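Local coordinates for protein design 2L4HC2_9 (Synthetic construct, PDB 5J73) that forms a designed homodimer of two helical hairpins, a four-helix bundle whose pairing specificity rests on modular hydrogen-bond networks, at the interface of chains A and B. Numbering follows the deposited sequence. Chains: chain A/B, protein design 2L4HC2_9.

Contact 1: the interface of chains A and B. Residues chain A 32, 55-56, 58-59, 62-63; chain B 32, 55, 58-59, 62-63.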
ATOM      1  N   LEU A  32       1.770 -10.306  -6.820  1.00 60.67           N
ATOM      2  CA  LEU A  32       3.179  -9.952  -6.763  1.00 59.68           C
ATOM      3  C   LEU A  32       4.056 -11.188  -6.939  1.00 59.72           C
ATOM      4  O   LEU A  32       5.014 -11.157  -7.701  1.00 62.44           O
ATOM      5  CB  LEU A  32       3.509  -9.254  -5.441  1.00 57.80           C
ATOM      6  CG  LEU A  32       4.970  -8.822  -5.235  1.00 63.66           C
ATOM      7  CD1 LEU A  32       5.493  -7.946  -6.372  1.00 56.76           C
ATOM      8  CD2 LEU A  32       5.173  -8.113  -3.892  1.00 56.77           C
ATOM      9  N   LEU A  55       2.383  -4.023 -11.630  1.00 41.30           N
ATOM     10  CA  LEU A  55       2.788  -3.680 -10.265  1.00 44.63           C
ATOM     11  C   LEU A  55       2.520  -2.211  -9.936  1.00 44.27           C
ATOM     12  O   LEU A  55       2.191  -1.872  -8.797  1.00 38.25           O
ATOM     13  CB  LEU A  55       4.273  -3.989 -10.046  1.00 40.44           C
ATOM     14  CG  LEU A  55       4.718  -5.457 -10.054  1.00 45.58           C
ATOM     15  CD1 LEU A  55       6.136  -5.573  -9.517  1.00 44.67           C
ATOM     16  CD2 LEU A  55       3.777  -6.354  -9.259  1.00 36.76           C
ATOM     17  N   ALA A  56       2.669  -1.342 -10.929  1.00 39.87           N
ATOM     18  CA  ALA A  56       2.396   0.079 -10.743  1.00 39.38           C
ATOM     19  C   ALA A  56       0.927   0.295 -10.397  1.00 37.50           C
ATOM     20  O   ALA A  56       0.587   1.190  -9.627  1.00 40.22           O
ATOM     21  CB  ALA A  56       2.770   0.862 -11.990  1.00 40.41           C
ATOM     22  N   ILE A  58      -0.889  -1.869  -8.755  1.00 36.98           N
ATOM     23  CA  ILE A  58      -1.011  -2.346  -7.388  1.00 36.40           C
ATOM     24  C   ILE A  58      -0.588  -1.264  -6.407  1.00 34.59           C
ATOM     25  O   ILE A  58      -1.278  -1.015  -5.423  1.00 31.61           O
ATOM     26  CB  ILE A  58      -0.172  -3.623  -7.171  1.00 33.40           C
ATOM     27  CG1 ILE A  58      -0.829  -4.792  -7.901  1.00 40.05           C
ATOM     28  CG2 ILE A  58      -0.030  -3.949  -5.686  1.00 33.69           C
ATOM     29  CD1 ILE A  58       0.045  -6.014  -8.022  1.00 47.67           C
ATOM     30  N   ILE A  59       0.539  -0.619  -6.682  1.00 32.71           N
ATOM     31  CA  ILE A  59       1.061   0.400  -5.785  1.00 34.88           C
ATOM     32  C   ILE A  59       0.040   1.517  -5.624  1.00 34.15           C
ATOM     33  O   ILE A  59      -0.249   1.950  -4.511  1.00 29.26           O
ATOM     34  CB  ILE A  59       2.398   0.968  -6.297  1.00 34.03           C
ATOM     35  CG1 ILE A  59       3.495  -0.088  -6.160  1.00 36.69           C
ATOM     36  CG2 ILE A  59       2.781   2.241  -5.541  1.00 34.14           C
ATOM     37  CD1 ILE A  59       4.704   0.167  -7.030  1.00 42.31           C
ATOM     38  N   LEU A  62      -2.818   0.361  -3.499  1.00 31.79           N
ATOM     39  CA  LEU A  62      -2.381   0.308  -2.110  1.00 32.06           C
ATOM     40  C   LEU A  62      -2.259   1.710  -1.511  1.00 32.56           C
ATOM     41  O   LEU A  62      -2.494   1.904  -0.320  1.00 27.89           O
ATOM     42  CB  LEU A  62      -1.045  -0.428  -2.006  1.00 31.30           C
ATOM     43  CG  LEU A  62      -1.050  -1.919  -2.360  1.00 36.96           C
ATOM     44  CD1 LEU A  62       0.346  -2.496  -2.221  1.00 38.89           C
ATOM     45  CD2 LEU A  62      -2.035  -2.702  -1.501  1.00 40.09           C
ATOM     46  N   ILE A  63      -1.886   2.684  -2.335  1.00 32.42           N
ATOM     47  CA  ILE A  63      -1.780   4.066  -1.877  1.00 34.97           C
ATOM     48  C   ILE A  63      -3.146   4.658  -1.540  1.00 33.75           C
ATOM     49  O   ILE A  63      -3.272   5.400  -0.568  1.00 34.84           O
ATOM     50  CB  ILE A  63      -1.060   4.947  -2.924  1.00 36.82           C
ATOM     51  CG1 ILE A  63       0.432   4.595  -2.938  1.00 29.32           C
ATOM     52  CG2 ILE A  63      -1.232   6.433  -2.601  1.00 32.09           C
ATOM     53  CD1 ILE A  63       1.250   5.333  -3.974  1.00 34.30           C
TER
ATOM     54  N   LEU B  32       7.822   5.699  -7.479  1.00 49.25           N
ATOM     55  CA  LEU B  32       7.038   5.111  -8.555  1.00 46.84           C
ATOM     56  C   LEU B  32       7.247   5.865  -9.859  1.00 53.56           C
ATOM     57  O   LEU B  32       7.448   5.267 -10.913  1.00 56.82           O
ATOM     58  CB  LEU B  32       5.551   5.111  -8.193  1.00 46.79           C
ATOM     59  CG  LEU B  32       4.591   4.472  -9.204  1.00 48.11           C
ATOM     60  CD1 LEU B  32       4.992   3.037  -9.532  1.00 52.08           C
ATOM     61  CD2 LEU B  32       3.160   4.526  -8.696  1.00 54.14           C
ATOM     62  N   LEU B  55       9.919  -2.053  -7.204  1.00 48.48           N
ATOM     63  CA  LEU B  55       8.483  -1.917  -6.987  1.00 53.48           C
ATOM     64  C   LEU B  55       7.996  -2.977  -6.005  1.00 46.32           C
ATOM     65  O   LEU B  55       7.057  -2.742  -5.246  1.00 39.51           O
ATOM     66  CB  LEU B  55       7.712  -2.010  -8.308  1.00 53.25           C
ATOM     67  CG  LEU B  55       7.908  -0.876  -9.324  1.00 58.02           C
ATOM     68  CD1 LEU B  55       6.845  -0.959 -10.408  1.00 54.95           C
ATOM     69  CD2 LEU B  55       7.901   0.504  -8.674  1.00 46.76           C
ATOM     70  N   ILE B  58       8.556  -1.565  -2.639  1.00 52.82           N
ATOM     71  CA  ILE B  58       7.584  -0.542  -2.281  1.00 54.94           C
ATOM     72  C   ILE B  58       6.292  -1.193  -1.818  1.00 42.42           C
ATOM     73  O   ILE B  58       5.731  -0.822  -0.787  1.00 37.87           O
ATOM     74  CB  ILE B  58       7.300   0.396  -3.473  1.00 50.69           C
ATOM     75  CG1 ILE B  58       8.543   1.223  -3.799  1.00 48.41           C
ATOM     76  CG2 ILE B  58       6.088   1.294  -3.194  1.00 34.63           C
ATOM     77  CD1 ILE B  58       8.467   1.929  -5.132  1.00 50.93           C
ATOM     78  N   ILE B  59       5.839  -2.179  -2.584  1.00 40.76           N
ATOM     79  CA  ILE B  59       4.579  -2.852  -2.309  1.00 47.07           C
ATOM     80  C   ILE B  59       4.610  -3.492  -0.931  1.00 46.28           C
ATOM     81  O   ILE B  59       3.680  -3.331  -0.144  1.00 49.10           O
ATOM     82  CB  ILE B  59       4.280  -3.922  -3.382  1.00 42.20           C
ATOM     83  CG1 ILE B  59       3.950  -3.250  -4.717  1.00 40.29           C
ATOM     84  CG2 ILE B  59       3.136  -4.834  -2.950  1.00 37.26           C
ATOM     85  CD1 ILE B  59       4.112  -4.157  -5.915  1.00 41.44           C
ATOM     86  N   LEU B  62       4.386  -0.743   1.704  1.00 38.04           N
ATOM     87  CA  LEU B  62       3.047  -0.178   1.838  1.00 39.69           C
ATOM     88  C   LEU B  62       2.106  -1.143   2.553  1.00 40.19           C
ATOM     89  O   LEU B  62       1.199  -0.717   3.267  1.00 36.54           O
ATOM     90  CB  LEU B  62       2.463   0.198   0.471  1.00 37.83           C
ATOM     91  CG  LEU B  62       3.130   1.339  -0.304  1.00 33.60           C
ATOM     92  CD1 LEU B  62       2.401   1.570  -1.619  1.00 37.34           C
ATOM     93  CD2 LEU B  62       3.176   2.628   0.504  1.00 32.54           C
ATOM     94  N   ILE B  63       2.323  -2.442   2.361  1.00 41.43           N
ATOM     95  CA  ILE B  63       1.506  -3.448   3.034  1.00 40.54           C
ATOM     96  C   ILE B  63       1.767  -3.413   4.537  1.00 38.30           C
ATOM     97  O   ILE B  63       0.836  -3.560   5.331  1.00 35.50           O
ATOM     98  CB  ILE B  63       1.771  -4.869   2.475  1.00 43.35           C
ATOM     99  CG1 ILE B  63       1.197  -4.982   1.058  1.00 40.69           C
ATOM    100  CG2 ILE B  63       1.144  -5.938   3.377  1.00 41.57           C
ATOM    101  CD1 ILE B  63       1.448  -6.311   0.375  1.00 41.17           C
TER
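Two helix-loop-helix hairpins pair here as a designed four-helix bundle, and this patch is a wholly apolar layer of its core, in which no nitrogen or oxygen of one chain comes within bonding reach of the other. A:Ile59 and B:Ile59, on the two copies of helix 45-78, bury 78 and 84 Å² and form the centre of the layer. In each, CG1 is anti to the carbonyl carbon (chi1 -70°), which turns the gamma methyl CG2 anti to the backbone N, so the two branches face different neighbours. The isoleucines cross at about a right angle, and their methylenes touch, A:Ile59 CG1 to B:Ile59 CG1 at 3.5 Å. Beyond that crossing the delta methyl of A:Ile59 enters the other hairpin, with CD1 3.6 Å from the methyl CD2 of B:Leu55. The same CD1 meets B:Leu32 tip to tip, 3.8 Å from its CD1. B:Leu32 comes from helix 8-39 with CG anti to the backbone N (chi1 -178°), unlike A:Leu55 and A:Leu62 and their copies in chain B, whose CG is anti to the carbonyl carbon. Its other methyl, CD2, lies 3.9 Å from A:Ile59 CG2, so the two methyls of B:Leu32 meet the two branches of A:Ile59. Further along, B:Leu62 buries 41 Å² and sends CD1 across to A:Ile63, 3.8 Å from its methylene CG1. Its counterpart A:Leu62 places CD1 3.7 Å from the gamma methyl CG2 of B:Ile59. On the opposite side of the isoleucine pair, A:Leu55 and B:Leu55 cross obliquely, CB of A:Leu55 standing 4.0 Å from CD1 of B:Leu55.

Contact 2: the interface of chains A and B. Residues chain A 14, 18, 69, 72-73, 76-77; chain B 14, 18, 69, 72-73, 76-77.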
ATOM      1  N   ILE A  14     -16.242   1.895   8.057  1.00 50.30           N
ATOM      2  CA  ILE A  14     -14.819   1.690   8.264  1.00 51.83           C
ATOM      3  C   ILE A  14     -14.494   0.201   8.162  1.00 51.89           C
ATOM      4  O   ILE A  14     -13.572  -0.184   7.448  1.00 45.59           O
ATOM      5  CB  ILE A  14     -14.369   2.270   9.627  1.00 50.00           C
ATOM      6  CG1 ILE A  14     -14.442   3.801   9.588  1.00 41.15           C
ATOM      7  CG2 ILE A  14     -12.957   1.815   9.984  1.00 43.29           C
ATOM      8  CD1 ILE A  14     -14.434   4.456  10.947  1.00 37.54           C
ATOM      9  N   GLN A  18     -12.194  -1.799   5.394  1.00 62.75           N
ATOM     10  CA  GLN A  18     -11.033  -2.532   5.882  1.00 60.51           C
ATOM     11  C   GLN A  18     -11.011  -3.972   5.371  1.00 62.40           C
ATOM     12  O   GLN A  18      -9.938  -4.531   5.137  1.00 71.27           O
ATOM     13  CB  GLN A  18     -11.010  -2.529   7.414  1.00 62.66           C
ATOM     14  CG  GLN A  18     -10.621  -1.192   8.043  1.00 66.99           C
ATOM     15  CD  GLN A  18      -9.350  -0.604   7.471  1.00 58.23           C
ATOM     16  OE1 GLN A  18      -8.252  -1.073   7.754  1.00 56.71           O
ATOM     17  NE2 GLN A  18      -9.496   0.423   6.644  1.00 53.25           N
ATOM     18  N   SER A  69      -7.664   4.857   4.787  1.00 34.13           N
ATOM     19  CA  SER A  69      -7.457   4.384   6.154  1.00 36.86           C
ATOM     20  C   SER A  69      -6.998   5.547   7.025  1.00 36.29           C
ATOM     21  O   SER A  69      -7.354   5.637   8.201  1.00 30.13           O
ATOM     22  CB  SER A  69      -6.436   3.246   6.191  1.00 35.63           C
ATOM     23  OG  SER A  69      -6.992   2.049   5.678  1.00 65.63           O
ATOM     24  N   ALA A  72     -10.008   7.359   7.979  1.00 34.81           N
ATOM     25  CA  ALA A  72     -10.752   6.630   9.004  1.00 36.19           C
ATOM     26  C   ALA A  72     -10.181   6.843  10.399  1.00 32.58           C
ATOM     27  O   ALA A  72     -10.929   7.034  11.356  1.00 34.68           O
ATOM     28  CB  ALA A  72     -10.779   5.145   8.679  1.00 35.24           C
ATOM     29  N   ILE A  73      -8.858   6.805  10.517  1.00 31.49           N
ATOM     30  CA  ILE A  73      -8.214   7.004  11.807  1.00 34.12           C
ATOM     31  C   ILE A  73      -8.447   8.444  12.257  1.00 35.47           C
ATOM     32  O   ILE A  73      -8.670   8.691  13.440  1.00 38.30           O
ATOM     33  CB  ILE A  73      -6.706   6.673  11.761  1.00 34.31           C
ATOM     34  CG1 ILE A  73      -6.513   5.159  11.678  1.00 33.68           C
ATOM     35  CG2 ILE A  73      -5.978   7.202  12.995  1.00 26.66           C
ATOM     36  CD1 ILE A  73      -5.218   4.745  11.029  1.00 32.80           C
ATOM     37  N   LEU A  76     -11.996   8.568  13.691  1.00 34.41           N
ATOM     38  CA  LEU A  76     -12.155   7.804  14.926  1.00 36.05           C
ATOM     39  C   LEU A  76     -11.542   8.522  16.130  1.00 37.06           C
ATOM     40  O   LEU A  76     -12.117   8.527  17.216  1.00 40.05           O
ATOM     41  CB  LEU A  76     -11.519   6.423  14.766  1.00 41.79           C
ATOM     42  CG  LEU A  76     -12.289   5.434  13.886  1.00 40.97           C
ATOM     43  CD1 LEU A  76     -11.373   4.315  13.420  1.00 40.55           C
ATOM     44  CD2 LEU A  76     -13.488   4.869  14.626  1.00 44.12           C
ATOM     45  N   ILE A  77     -10.373   9.124  15.928  1.00 40.22           N
ATOM     46  CA  ILE A  77      -9.654   9.819  16.995  1.00 41.97           C
ATOM     47  C   ILE A  77     -10.423  11.067  17.431  1.00 46.60           C
ATOM     48  O   ILE A  77     -10.321  11.506  18.576  1.00 56.26           O
ATOM     49  CB  ILE A  77      -8.218  10.192  16.551  1.00 43.63           C
ATOM     50  CG1 ILE A  77      -7.357   8.928  16.475  1.00 38.82           C
ATOM     51  CG2 ILE A  77      -7.589  11.223  17.498  1.00 39.07           C
ATOM     52  CD1 ILE A  77      -5.972   9.148  15.900  1.00 39.76           C
TER
ATOM     53  N   ILE B  14      -0.350   6.460  17.529  1.00 35.39           N
ATOM     54  CA  ILE B  14      -1.082   6.265  16.278  1.00 36.89           C
ATOM     55  C   ILE B  14      -0.910   7.465  15.348  1.00 35.00           C
ATOM     56  O   ILE B  14      -0.652   7.304  14.154  1.00 31.42           O
ATOM     57  CB  ILE B  14      -2.594   6.017  16.537  1.00 33.94           C
ATOM     58  CG1 ILE B  14      -2.806   4.632  17.150  1.00 32.87           C
ATOM     59  CG2 ILE B  14      -3.409   6.124  15.248  1.00 33.88           C
ATOM     60  CD1 ILE B  14      -4.161   4.451  17.800  1.00 38.33           C
ATOM     61  N   GLN B  18       0.878   7.569  11.691  1.00 38.10           N
ATOM     62  CA  GLN B  18       0.148   7.996  10.503  1.00 43.27           C
ATOM     63  C   GLN B  18       0.907   9.076   9.746  1.00 44.19           C
ATOM     64  O   GLN B  18       0.823   9.152   8.522  1.00 47.94           O
ATOM     65  CB  GLN B  18      -1.252   8.496  10.871  1.00 37.90           C
ATOM     66  CG  GLN B  18      -2.246   7.385  11.200  1.00 46.79           C
ATOM     67  CD  GLN B  18      -2.282   6.296  10.135  1.00 40.97           C
ATOM     68  OE1 GLN B  18      -2.800   6.500   9.036  1.00 40.50           O
ATOM     69  NE2 GLN B  18      -1.729   5.133  10.461  1.00 37.66           N
ATOM     70  N   SER B  69      -1.746   0.348  10.191  1.00 33.35           N
ATOM     71  CA  SER B  69      -2.925   1.208  10.239  1.00 42.02           C
ATOM     72  C   SER B  69      -4.179   0.398  10.560  1.00 42.28           C
ATOM     73  O   SER B  69      -5.078   0.875  11.255  1.00 35.04           O
ATOM     74  CB  SER B  69      -3.119   1.948   8.913  1.00 41.08           C
ATOM     75  OG  SER B  69      -2.170   2.988   8.760  1.00 39.52           O
ATOM     76  N   ALA B  72      -4.441  -0.098  14.225  1.00 33.42           N
ATOM     77  CA  ALA B  72      -4.841   1.130  14.902  1.00 37.77           C
ATOM     78  C   ALA B  72      -6.355   1.316  14.856  1.00 37.22           C
ATOM     79  O   ALA B  72      -6.970   1.710  15.848  1.00 33.40           O
ATOM     80  CB  ALA B  72      -4.141   2.335  14.277  1.00 29.61           C
ATOM     81  N   ILE B  73      -6.954   1.033  13.704  1.00 34.69           N
ATOM     82  CA  ILE B  73      -8.396   1.183  13.547  1.00 41.45           C
ATOM     83  C   ILE B  73      -9.117   0.183  14.438  1.00 46.84           C
ATOM     84  O   ILE B  73     -10.118   0.514  15.074  1.00 47.93           O
ATOM     85  CB  ILE B  73      -8.830   0.989  12.078  1.00 42.92           C
ATOM     86  CG1 ILE B  73      -8.409   2.192  11.236  1.00 40.58           C
ATOM     87  CG2 ILE B  73     -10.338   0.785  11.966  1.00 36.74           C
ATOM     88  CD1 ILE B  73      -8.213   1.866   9.770  1.00 43.22           C
ATOM     89  N   LEU B  76      -8.926   1.487  17.986  1.00 49.39           N
ATOM     90  CA  LEU B  76      -9.791   2.639  18.215  1.00 49.84           C
ATOM     91  C   LEU B  76     -11.267   2.238  18.212  1.00 55.80           C
ATOM     92  O   LEU B  76     -12.043   2.711  19.042  1.00 62.00           O
ATOM     93  CB  LEU B  76      -9.527   3.725  17.166  1.00 43.12           C
ATOM     94  CG  LEU B  76      -8.230   4.515  17.366  1.00 38.68           C
ATOM     95  CD1 LEU B  76      -7.806   5.221  16.086  1.00 38.59           C
ATOM     96  CD2 LEU B  76      -8.389   5.516  18.499  1.00 29.53           C
ATOM     97  N   ILE B  77     -11.652   1.366  17.283  1.00 48.88           N
ATOM     98  CA  ILE B  77     -13.047   0.947  17.168  1.00 49.62           C
ATOM     99  C   ILE B  77     -13.490   0.096  18.351  1.00 58.52           C
ATOM    100  O   ILE B  77     -14.652   0.148  18.754  1.00 61.93           O
ATOM    101  CB  ILE B  77     -13.300   0.161  15.857  1.00 45.48           C
ATOM    102  CG1 ILE B  77     -13.327   1.127  14.671  1.00 52.66           C
ATOM    103  CG2 ILE B  77     -14.619  -0.623  15.919  1.00 51.89           C
ATOM    104  CD1 ILE B  77     -13.426   0.451  13.315  1.00 51.75           C
TER
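In both A:Ile73 and B:Ile73, chi1 of -73° sets CG1 anti to the carbonyl carbon and CG2 anti to the backbone N, while chi2 of 154° extends the delta methyl toward the opposite hairpin. The two side chains cross at about a right angle, with A:Ile73 CG1 3.5 Å from B:Ile73 CG1, and bury 86 and 91 Å². Each CD1 then runs tip to tip into a glutamine of the partner: A:Ile73 CD1 lies 3.4 Å from the amide carbon CD of B:Gln18, with OE1 and NE2 of that amide also close by. The glutamine is bent at chi2 (-50°), which folds its amide toward the serine of its own chain, B:Gln18 toward B:Ser69 and A:Gln18 toward A:Ser69. In chain B the amide nitrogen NE2 of B:Gln18 donates to the serine hydroxyl OG of B:Ser69 at 2.8 Å; in chain A the same bond, A:Gln18 NE2 to A:Ser69 OG, measures 3.1 Å. Both are nearly straight, and the hydroxyl lies close to the amide plane, so the bond should restrain the amide's rotation while the partner's methyl packs against it. These bonds join the two helices of one hairpin; none crosses between chains in this patch. The gamma methyls build the other flank. A:Ile14 crosses B:Ile73 obliquely, CG2 to CG2 at 3.4 Å, and slides past B:Ile77 in the opposite direction, its CG2 3.6 Å from B:Ile77 CD1. A:Leu76 adds a broad apolar surface, burying 61 Å², and its methyl CD2 packs 3.7 Å from the methylene CG1 of B:Ile77. The site occupies the bundle end where the start of helix 8-39 meets the end of helix 45-78, away from the loops joining the helices, with the A:Gln18–A:Ser69 and B:Gln18–B:Ser69 pairs on the side toward the bundle's middle.

Contact 1 and contact 2 lie about 21 Å apart, measured between the centres of their C-alpha atoms, and share no residue. Both nevertheless draw on the same helices, 8-39 and 45-78 of each chain, and belong to one two-fold symmetric interface. Contact 1 lies near the middle of the bundle, on the loop side, and contact 2 near the chain termini, so together they hold the paired helices at separated points along their length. Association at both is apolar; the hydrogen bonds of contact 2 brace each hairpin internally and may belong to the designed networks, though none there joins the chains.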